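Local coordinates for protein CDP-glucose 4,6-dehydratase (Salmonella enterica subsp. enterica serovar Typhi, PDB 1WVG) that catalyses the NAD(+)-dependent dehydration of CDP-D-glucose to CDP-4-dehydro-6-deoxy-D-glucose, an early step towards a dideoxy sugar for the lipopolysaccharide O antigen, at residues 85-90 / 128-133; 102-107 / 157-162. All coordinates share one frame; numbering follows the deposited sequence.

Contact 1 (85-90 / 128-133); sequences FHMAAQ and VNITSD. With APR (adenosine-5-diphosphoribose), chain C; CXY (cytidine-5'-diphospho-beta-D-xylose), chain D.
Val-128 O is held twice by strand 83-86: it accepts a hydrogen bond from His-86 N (3.0 Å, 161° at the hydrogen) and a longer CA-H...O contact from Phe-85 CA at 3.5 Å. Two residues beyond Val-128, Ile-130 N donates to the carbonyl O of the same His-86 at 3.1 Å, giving the staggered pattern of parallel neighbours in a Rossmann sheet. On one face, Phe-85 and Val-128 lie side by side, with CD2 of the ring 3.6 Å from Val-128 CB; helices 20-31 and 236-251 pack beyond them. On the other face, His-86 and Asn-129 both have CG anti to the backbone N (chi1 176° in His-86), which sets imidazole and amide side by side, their planes 25° apart. Asn-129 OD1 meets the ring edge in plane, 3.3 Å from His-86 CD2, while His-86 ND1 and NE2 are hydrogen-bonded to Thr-15 OG1 and Thr-111 OG1. Past the last bridge, Met-87 CG rests on Ile-130 CG1 at 3.6 Å as the chains begin to part. A water then joins Ala-88 O, Ile-130 O and O3D of the bound adenosine diphosphoribose, whose O4' accepts from Ala-89 N. Backbone polar groups no longer paired between strands are thus turned to dinucleotide binding.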
loop_
_atom_site.group_PDB
_atom_site.type_symbol
_atom_site.label_atom_id
_atom_site.label_comp_id
_atom_site.label_asym_id
_atom_site.label_seq_id
_atom_site.Cartn_x
_atom_site.Cartn_y
_atom_site.Cartn_z
ATOM N N PHE A 85 12.047 -1.996 31.054
ATOM C CA PHE A 85 12.591 -2.366 29.768
ATOM C C PHE A 85 12.300 -3.839 29.590
ATOM O O PHE A 85 12.799 -4.651 30.350
ATOM C CB PHE A 85 14.103 -2.147 29.676
ATOM C CG PHE A 85 14.472 -0.678 29.653
ATOM C CD1 PHE A 85 14.812 -0.003 30.827
ATOM C CD2 PHE A 85 14.494 0.034 28.450
ATOM C CE1 PHE A 85 15.162 1.347 30.783
ATOM C CE2 PHE A 85 14.820 1.391 28.394
ATOM C CZ PHE A 85 15.173 2.046 29.575
ATOM N N HIS A 86 11.470 -4.201 28.631
ATOM C CA HIS A 86 11.170 -5.601 28.430
ATOM C C HIS A 86 12.041 -6.191 27.333
ATOM O O HIS A 86 11.743 -5.966 26.174
ATOM C CB HIS A 86 9.700 -5.742 27.986
ATOM C CG HIS A 86 9.299 -7.149 27.659
ATOM N ND1 HIS A 86 9.588 -8.213 28.519
ATOM C CD2 HIS A 86 8.645 -7.654 26.567
ATOM C CE1 HIS A 86 9.089 -9.317 27.957
ATOM N NE2 HIS A 86 8.527 -9.014 26.778
ATOM N N MET A 87 13.112 -6.937 27.696
ATOM C CA MET A 87 14.053 -7.547 26.748
ATOM C C MET A 87 14.206 -9.062 26.818
ATOM O O MET A 87 15.021 -9.618 26.088
ATOM C CB MET A 87 15.463 -6.991 26.917
ATOM C CG MET A 87 15.513 -5.498 26.667
ATOM S SD MET A 87 17.208 -4.859 26.489
ATOM C CE MET A 87 17.508 -4.356 28.199
ATOM N N ALA A 88 13.469 -9.735 27.691
ATOM C CA ALA A 88 13.634 -11.172 27.773
ATOM C C ALA A 88 13.061 -11.825 26.536
ATOM O O ALA A 88 11.940 -11.501 26.157
ATOM C CB ALA A 88 12.934 -11.719 29.008
ATOM N N ALA A 89 13.801 -12.726 25.906
ATOM C CA ALA A 89 13.312 -13.407 24.721
ATOM C C ALA A 89 14.285 -14.521 24.317
ATOM O O ALA A 89 15.451 -14.520 24.748
ATOM C CB ALA A 89 13.251 -12.418 23.557
ATOM N N GLN A 90 13.738 -15.450 23.500
ATOM C CA GLN A 90 14.429 -16.518 22.816
ATOM C C GLN A 90 14.708 -15.726 21.521
ATOM O O GLN A 90 13.777 -15.521 20.699
ATOM C CB GLN A 90 13.467 -17.706 22.623
ATOM C CG GLN A 90 14.140 -18.933 21.967
ATOM C CD GLN A 90 14.916 -18.616 20.685
ATOM O OE1 GLN A 90 16.048 -18.172 20.766
ATOM N NE2 GLN A 90 14.364 -18.870 19.489
ATOM N N VAL A 128 9.315 0.434 27.793
ATOM C CA VAL A 128 10.067 0.286 26.557
ATOM C C VAL A 128 10.097 -1.181 26.158
ATOM O O VAL A 128 10.856 -1.974 26.711
ATOM C CB VAL A 128 11.473 0.855 26.619
ATOM C CG1 VAL A 128 12.140 0.674 25.264
ATOM C CG2 VAL A 128 11.410 2.348 26.985
ATOM N N ASN A 129 9.241 -1.550 25.196
ATOM C CA ASN A 129 9.141 -2.919 24.712
ATOM C C ASN A 129 10.117 -3.192 23.552
ATOM O O ASN A 129 9.965 -2.710 22.443
ATOM C CB ASN A 129 7.662 -3.286 24.396
ATOM C CG ASN A 129 7.475 -4.622 23.675
ATOM O OD1 ASN A 129 8.101 -5.597 24.066
ATOM N ND2 ASN A 129 6.642 -4.692 22.623
ATOM N N ILE A 130 11.147 -3.976 23.808
ATOM C CA ILE A 130 12.105 -4.308 22.791
ATOM C C ILE A 130 11.611 -5.424 21.886
ATOM O O ILE A 130 11.391 -6.562 22.319
ATOM C CB ILE A 130 13.420 -4.779 23.397
ATOM C CG1 ILE A 130 14.220 -3.575 23.887
ATOM C CG2 ILE A 130 14.189 -5.521 22.294
ATOM C CD1 ILE A 130 13.547 -2.844 25.016
ATOM N N THR A 131 11.432 -5.118 20.602
ATOM C CA THR A 131 10.980 -6.158 19.698
ATOM C C THR A 131 12.166 -6.619 18.848
ATOM O O THR A 131 13.141 -7.168 19.366
ATOM C CB THR A 131 9.676 -5.821 18.924
ATOM O OG1 THR A 131 9.890 -4.688 18.095
ATOM C CG2 THR A 131 8.555 -5.523 19.905
ATOM N N SER A 132 12.150 -6.341 17.559
ATOM C CA SER A 132 13.256 -6.743 16.700
ATOM C C SER A 132 13.114 -6.134 15.317
ATOM O O SER A 132 11.999 -5.811 14.852
ATOM C CB SER A 132 13.082 -8.245 16.511
ATOM O OG SER A 132 13.966 -8.781 15.541
ATOM N N ASP A 133 14.234 -6.059 14.628
ATOM C CA ASP A 133 14.222 -5.592 13.244
ATOM C C ASP A 133 13.493 -6.641 12.370
ATOM O O ASP A 133 13.035 -6.362 11.265
ATOM C CB ASP A 133 15.634 -5.230 12.716
ATOM C CG ASP A 133 16.713 -6.308 12.739
ATOM O OD1 ASP A 133 17.885 -6.084 12.430
ATOM O OD2 ASP A 133 16.289 -7.510 13.046
HETATM N N1 APR C . 12.114 -15.906 30.956
HETATM C C2 APR C . 12.948 -14.906 31.328
HETATM N N3 APR C . 14.000 -14.455 30.715
HETATM C C4 APR C . 14.210 -15.095 29.545
HETATM C C5 APR C . 13.465 -16.097 29.008
HETATM C C6 APR C . 12.348 -16.544 29.777
HETATM N N6 APR C . 11.456 -17.489 29.433
HETATM N N7 APR C . 13.980 -16.486 27.779
HETATM C C8 APR C . 15.043 -15.715 27.608
HETATM N N9 APR C . 15.224 -14.857 28.648
HETATM C "C1'" APR C . 16.269 -13.869 28.855
HETATM C "C2'" APR C . 17.620 -14.521 28.955
HETATM O "O2'" APR C . 17.775 -15.138 30.242
HETATM C "C3'" APR C . 18.497 -13.282 28.765
HETATM O "O3'" APR C . 18.640 -12.411 29.897
HETATM O "O4'" APR C . 16.374 -13.081 27.712
HETATM C "C4'" APR C . 17.711 -12.585 27.622
HETATM C "C5'" APR C . 18.155 -12.950 26.237
HETATM O "O5'" APR C . 19.472 -12.379 26.042
HETATM P PA APR C . 20.441 -12.850 24.821
HETATM O O1A APR C . 20.199 -14.292 24.397
HETATM O O2A APR C . 21.865 -12.327 25.118
HETATM O O3A APR C . 19.863 -11.985 23.637
HETATM P PB APR C . 20.092 -10.397 23.373
HETATM O O1B APR C . 20.985 -10.301 22.159
HETATM O O2B APR C . 20.464 -9.651 24.641
HETATM O O5D APR C . 18.587 -9.964 23.085
HETATM C C5D APR C . 17.966 -9.044 23.998
HETATM O O4D APR C . 16.805 -7.752 22.227
HETATM O O1D APR C . 17.205 -8.236 19.973
HETATM C C1D APR C . 16.281 -8.376 21.090
HETATM O O2D APR C . 15.091 -10.499 20.798
HETATM C C2D APR C . 16.187 -9.838 21.458
HETATM O O3D APR C . 14.391 -9.498 22.988
HETATM C C3D APR C . 15.788 -9.775 22.922
HETATM C C4D APR C . 16.645 -8.623 23.395
HETATM O O1B CXY D . 20.104 -11.445 11.749
HETATM P PB CXY D . 20.161 -12.507 12.830
HETATM O O2B CXY D . 19.630 -13.850 12.401
HETATM O "O1'" CXY D . 19.343 -11.980 14.155
HETATM O O3A CXY D . 21.681 -12.432 13.097
HETATM P PA CXY D . 22.904 -13.489 12.788
HETATM O O1A CXY D . 24.115 -12.847 13.366
HETATM O O2A CXY D . 22.600 -14.827 13.338
HETATM O O5D CXY D . 22.880 -13.544 11.197
HETATM C C5D CXY D . 23.419 -12.426 10.478
HETATM C C4D CXY D . 23.644 -12.841 9.044
HETATM O O4D CXY D . 24.950 -13.463 8.967
HETATM C C3D CXY D . 22.636 -13.803 8.415
HETATM O O3D CXY D . 22.375 -13.604 6.980
HETATM C C2D CXY D . 23.384 -15.119 8.697
HETATM O O2D CXY D . 22.910 -16.118 7.788
HETATM C C1D CXY D . 24.798 -14.709 8.356
HETATM N N1 CXY D . 25.821 -15.608 8.899
HETATM C C6 CXY D . 25.936 -15.790 10.267
HETATM C C5 CXY D . 26.846 -16.565 10.803
HETATM C C4 CXY D . 27.766 -17.291 9.998
HETATM N N3 CXY D . 27.614 -17.058 8.621
HETATM C C2 CXY D . 26.669 -16.247 8.015
HETATM N N4 CXY D . 28.627 -18.063 10.405
HETATM O O2 CXY D . 26.578 -16.109 6.790
HETATM C "C1'" CXY D . 20.128 -11.183 15.024
HETATM C "C2'" CXY D . 19.725 -11.570 16.426
HETATM C "C3'" CXY D . 18.249 -11.247 16.555
HETATM C "C4'" CXY D . 18.010 -9.757 16.309
HETATM C "C5'" CXY D . 18.556 -9.369 14.941
HETATM O "O2'" CXY D . 19.907 -12.982 16.664
HETATM O "O3'" CXY D . 17.818 -11.523 17.900
HETATM O "O4'" CXY D . 16.618 -9.462 16.407
HETATM O "O5'" CXY D . 19.929 -9.750 14.817
HETATM O O HOH W 1 11.742 -8.893 24.195
#

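Contact 2 (102-107 / 157-162); sequences KTYSTN and YSNSKG. With APR (adenosine-5-diphosphoribose), chain C; CXY (cytidine-5'-diphospho-beta-D-xylose), chain D.
Asn-107 and Ser-160 meet at the tight part of this helix pair, whose axes pass 9.2 Å apart at an angle of 26°. Asn-107 ND2 donates to Ser-160 OG almost straight (3.1 Å, 171° at the hydrogen), with the oxygen lying in the amide plane; the same nitrogen also serves Gln-90 O. Ser-160 OG, set between its own backbone N and carbonyl carbon (chi1 69°), accepts across the interface and donates back into its own helix, to Tyr-157 O at 2.6 Å. Small groups allow this closeness: Thr-103 CG2 sits 3.7 Å from Ser-160 OG. The amide of Asn-107 also stands nearly perpendicular to the Tyr-157 ring and brings ND2 to its edge. The Tyr-104 ring lies along Ser-160, CD2 3.9 Å from Ser-160 CB, and its tip reaches Asn-159: Tyr-104 OH donates to Asn-159 OD1 at 2.7 Å, from above the carbonyl plane.

On the looser side, the partly exposed Lys-102 and Ser-105 do not touch segment 157-162; Lys-102 NZ makes a weak hydrogen bond to N7 of the adenosine diphosphoribose.

Tyr-157 and Lys-161 keep the Tyr-x-x-x-Lys spacing of short-chain dehydrogenases. Tyr-157 OH is hydrogen-bonded to O2D of the adenosine diphosphoribose and O4' of CDP-xylose, and Lys-161 NZ donates to O2D and O3D of the ribose remote from adenine. Helix 93-98 lies against Thr-103 and Tyr-157, whereas Tyr-104 and Asn-159 pack on Ala-170, and Ser-105 on Met-109, of the second subunit, consistent with the intersubunit helix bundle of this family; strand 126-130 comes between the two helices in the chain.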
loop_
_atom_site.group_PDB
_atom_site.type_symbol
_atom_site.label_atom_id
_atom_site.label_comp_id
_atom_site.label_asym_id
_atom_site.label_seq_id
_atom_site.Cartn_x
_atom_site.Cartn_y
_atom_site.Cartn_z
ATOM N N LYS A 102 8.518 -22.922 22.322
ATOM C CA LYS A 102 9.164 -22.150 23.354
ATOM C C LYS A 102 9.391 -20.715 22.871
ATOM O O LYS A 102 9.433 -19.743 23.656
ATOM C CB LYS A 102 10.520 -22.782 23.603
ATOM C CG LYS A 102 11.193 -22.302 24.873
ATOM C CD LYS A 102 12.246 -21.207 24.713
ATOM C CE LYS A 102 12.263 -20.305 25.954
ATOM N NZ LYS A 102 13.283 -19.237 26.018
ATOM N N THR A 103 9.589 -20.574 21.560
ATOM C CA THR A 103 9.841 -19.252 21.019
ATOM C C THR A 103 8.607 -18.356 21.134
ATOM O O THR A 103 8.659 -17.234 21.635
ATOM C CB THR A 103 10.363 -19.329 19.584
ATOM O OG1 THR A 103 11.595 -20.019 19.551
ATOM C CG2 THR A 103 10.574 -17.921 19.026
ATOM N N TYR A 104 7.477 -18.880 20.723
ATOM C CA TYR A 104 6.256 -18.128 20.808
ATOM C C TYR A 104 5.797 -17.854 22.230
ATOM O O TYR A 104 5.371 -16.730 22.585
ATOM C CB TYR A 104 5.160 -18.856 20.029
ATOM C CG TYR A 104 5.178 -18.563 18.543
ATOM C CD1 TYR A 104 5.667 -19.523 17.651
ATOM C CD2 TYR A 104 4.674 -17.361 18.020
ATOM C CE1 TYR A 104 5.657 -19.287 16.274
ATOM C CE2 TYR A 104 4.643 -17.115 16.643
ATOM C CZ TYR A 104 5.143 -18.086 15.772
ATOM O OH TYR A 104 5.128 -17.880 14.411
ATOM N N SER A 105 5.855 -18.893 23.068
ATOM C CA SER A 105 5.443 -18.700 24.464
ATOM C C SER A 105 6.316 -17.639 25.122
ATOM O O SER A 105 5.839 -16.725 25.817
ATOM C CB SER A 105 5.462 -19.978 25.321
ATOM O OG SER A 105 6.772 -20.525 25.312
ATOM N N THR A 106 7.625 -17.778 24.909
ATOM C CA THR A 106 8.496 -16.801 25.510
ATOM C C THR A 106 8.242 -15.378 25.004
ATOM O O THR A 106 8.027 -14.437 25.769
ATOM C CB THR A 106 9.999 -17.122 25.324
ATOM O OG1 THR A 106 10.277 -18.362 25.923
ATOM C CG2 THR A 106 10.872 -16.051 26.001
ATOM N N ASN A 107 8.339 -15.231 23.691
ATOM C CA ASN A 107 8.246 -13.922 23.075
ATOM C C ASN A 107 6.874 -13.302 23.102
ATOM O O ASN A 107 6.697 -12.119 23.404
ATOM C CB ASN A 107 8.868 -13.963 21.665
ATOM C CG ASN A 107 10.330 -14.394 21.762
ATOM O OD1 ASN A 107 10.930 -14.446 22.857
ATOM N ND2 ASN A 107 10.943 -14.665 20.611
ATOM N N TYR A 157 10.909 -17.119 15.110
ATOM C CA TYR A 157 11.465 -15.998 15.860
ATOM C C TYR A 157 10.970 -14.654 15.275
ATOM O O TYR A 157 10.347 -13.844 15.963
ATOM C CB TYR A 157 12.994 -16.029 15.867
ATOM C CG TYR A 157 13.458 -14.710 16.394
ATOM C CD1 TYR A 157 13.261 -14.393 17.738
ATOM C CD2 TYR A 157 14.085 -13.776 15.567
ATOM C CE1 TYR A 157 13.715 -13.179 18.249
ATOM C CE2 TYR A 157 14.517 -12.542 16.054
ATOM C CZ TYR A 157 14.317 -12.243 17.407
ATOM O OH TYR A 157 14.740 -11.043 17.931
ATOM N N SER A 158 11.224 -14.439 13.976
ATOM C CA SER A 158 10.787 -13.218 13.312
ATOM C C SER A 158 9.334 -12.958 13.568
ATOM O O SER A 158 8.948 -11.879 14.006
ATOM C CB SER A 158 10.898 -13.385 11.826
ATOM O OG SER A 158 12.275 -13.507 11.580
ATOM N N ASN A 159 8.545 -13.977 13.238
ATOM C CA ASN A 159 7.099 -13.949 13.383
ATOM C C ASN A 159 6.630 -13.715 14.828
ATOM O O ASN A 159 5.626 -13.041 15.058
ATOM C CB ASN A 159 6.498 -15.225 12.755
ATOM C CG ASN A 159 4.999 -15.139 12.629
ATOM O OD1 ASN A 159 4.268 -15.491 13.550
ATOM N ND2 ASN A 159 4.525 -14.636 11.489
ATOM N N SER A 160 7.370 -14.243 15.821
ATOM C CA SER A 160 6.985 -14.036 17.214
ATOM C C SER A 160 7.096 -12.547 17.616
ATOM O O SER A 160 6.371 -12.048 18.477
ATOM C CB SER A 160 7.746 -14.990 18.136
ATOM O OG SER A 160 9.118 -14.617 18.150
ATOM N N LYS A 161 8.047 -11.833 16.981
ATOM C CA LYS A 161 8.329 -10.380 17.202
ATOM C C LYS A 161 7.250 -9.484 16.559
ATOM O O LYS A 161 6.830 -8.407 17.053
ATOM C CB LYS A 161 9.731 -10.052 16.703
ATOM C CG LYS A 161 10.760 -10.708 17.592
ATOM C CD LYS A 161 10.693 -10.132 18.997
ATOM C CE LYS A 161 11.742 -10.744 19.887
ATOM N NZ LYS A 161 12.194 -9.802 20.910
ATOM N N GLY A 162 6.790 -9.998 15.418
ATOM C CA GLY A 162 5.698 -9.443 14.651
ATOM C C GLY A 162 4.496 -9.483 15.581
ATOM O O GLY A 162 3.848 -8.477 15.810
HETATM N N1 APR C . 12.114 -15.906 30.956
HETATM C C2 APR C . 12.948 -14.906 31.328
HETATM N N3 APR C . 14.000 -14.455 30.715
HETATM C C4 APR C . 14.210 -15.095 29.545
HETATM C C5 APR C . 13.465 -16.097 29.008
HETATM C C6 APR C . 12.348 -16.544 29.777
HETATM N N6 APR C . 11.456 -17.489 29.433
HETATM N N7 APR C . 13.980 -16.486 27.779
HETATM C C8 APR C . 15.043 -15.715 27.608
HETATM N N9 APR C . 15.224 -14.857 28.648
HETATM C "C1'" APR C . 16.269 -13.869 28.855
HETATM C "C2'" APR C . 17.620 -14.521 28.955
HETATM O "O2'" APR C . 17.775 -15.138 30.242
HETATM C "C3'" APR C . 18.497 -13.282 28.765
HETATM O "O3'" APR C . 18.640 -12.411 29.897
HETATM O "O4'" APR C . 16.374 -13.081 27.712
HETATM C "C4'" APR C . 17.711 -12.585 27.622
HETATM C "C5'" APR C . 18.155 -12.950 26.237
HETATM O "O5'" APR C . 19.472 -12.379 26.042
HETATM P PA APR C . 20.441 -12.850 24.821
HETATM O O1A APR C . 20.199 -14.292 24.397
HETATM O O2A APR C . 21.865 -12.327 25.118
HETATM O O3A APR C . 19.863 -11.985 23.637
HETATM P PB APR C . 20.092 -10.397 23.373
HETATM O O1B APR C . 20.985 -10.301 22.159
HETATM O O2B APR C . 20.464 -9.651 24.641
HETATM O O5D APR C . 18.587 -9.964 23.085
HETATM C C5D APR C . 17.966 -9.044 23.998
HETATM O O4D APR C . 16.805 -7.752 22.227
HETATM O O1D APR C . 17.205 -8.236 19.973
HETATM C C1D APR C . 16.281 -8.376 21.090
HETATM O O2D APR C . 15.091 -10.499 20.798
HETATM C C2D APR C . 16.187 -9.838 21.458
HETATM O O3D APR C . 14.391 -9.498 22.988
HETATM C C3D APR C . 15.788 -9.775 22.922
HETATM C C4D APR C . 16.645 -8.623 23.395
HETATM O O1B CXY D . 20.104 -11.445 11.749
HETATM P PB CXY D . 20.161 -12.507 12.830
HETATM O O2B CXY D . 19.630 -13.850 12.401
HETATM O "O1'" CXY D . 19.343 -11.980 14.155
HETATM O O3A CXY D . 21.681 -12.432 13.097
HETATM P PA CXY D . 22.904 -13.489 12.788
HETATM O O1A CXY D . 24.115 -12.847 13.366
HETATM O O2A CXY D . 22.600 -14.827 13.338
HETATM O O5D CXY D . 22.880 -13.544 11.197
HETATM C C5D CXY D . 23.419 -12.426 10.478
HETATM C C4D CXY D . 23.644 -12.841 9.044
HETATM O O4D CXY D . 24.950 -13.463 8.967
HETATM C C3D CXY D . 22.636 -13.803 8.415
HETATM O O3D CXY D . 22.375 -13.604 6.980
HETATM C C2D CXY D . 23.384 -15.119 8.697
HETATM O O2D CXY D . 22.910 -16.118 7.788
HETATM C C1D CXY D . 24.798 -14.709 8.356
HETATM N N1 CXY D . 25.821 -15.608 8.899
HETATM C C6 CXY D . 25.936 -15.790 10.267
HETATM C C5 CXY D . 26.846 -16.565 10.803
HETATM C C4 CXY D . 27.766 -17.291 9.998
HETATM N N3 CXY D . 27.614 -17.058 8.621
HETATM C C2 CXY D . 26.669 -16.247 8.015
HETATM N N4 CXY D . 28.627 -18.063 10.405
HETATM O O2 CXY D . 26.578 -16.109 6.790
HETATM C "C1'" CXY D . 20.128 -11.183 15.024
HETATM C "C2'" CXY D . 19.725 -11.570 16.426
HETATM C "C3'" CXY D . 18.249 -11.247 16.555
HETATM C "C4'" CXY D . 18.010 -9.757 16.309
HETATM C "C5'" CXY D . 18.556 -9.369 14.941
HETATM O "O2'" CXY D . 19.907 -12.982 16.664
HETATM O "O3'" CXY D . 17.818 -11.523 17.900
HETATM O "O4'" CXY D . 16.618 -9.462 16.407
HETATM O "O5'" CXY D . 19.929 -9.750 14.817
#

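Centred 11 Å apart, contacts 1 and 2 show how a Rossmann sheet and the helices beside it build one site together. Their segments alternate along the chain, and the loop leaving strand 83-86 joins them directly: Gln-90 NE2 lies 3.0 Å from Thr-103 OG1, a probable hydrogen bond, and Thr-103 OG1 is also hydrogen-bonded to Gln-99 O. Lys-161 NZ adds a further tie by bonding to Thr-131 O. Contact 1 offers chiefly loop backbone to the adenosine diphosphoribose; contact 2 offers side chains, and Lys-161 meets the same O3D that contact 1 approaches. At the sugar of CDP-xylose, Ser-132 from contact 1 and Tyr-157 from contact 2 converge on O4', with adenosine diphosphoribose and CDP-xylose side by side.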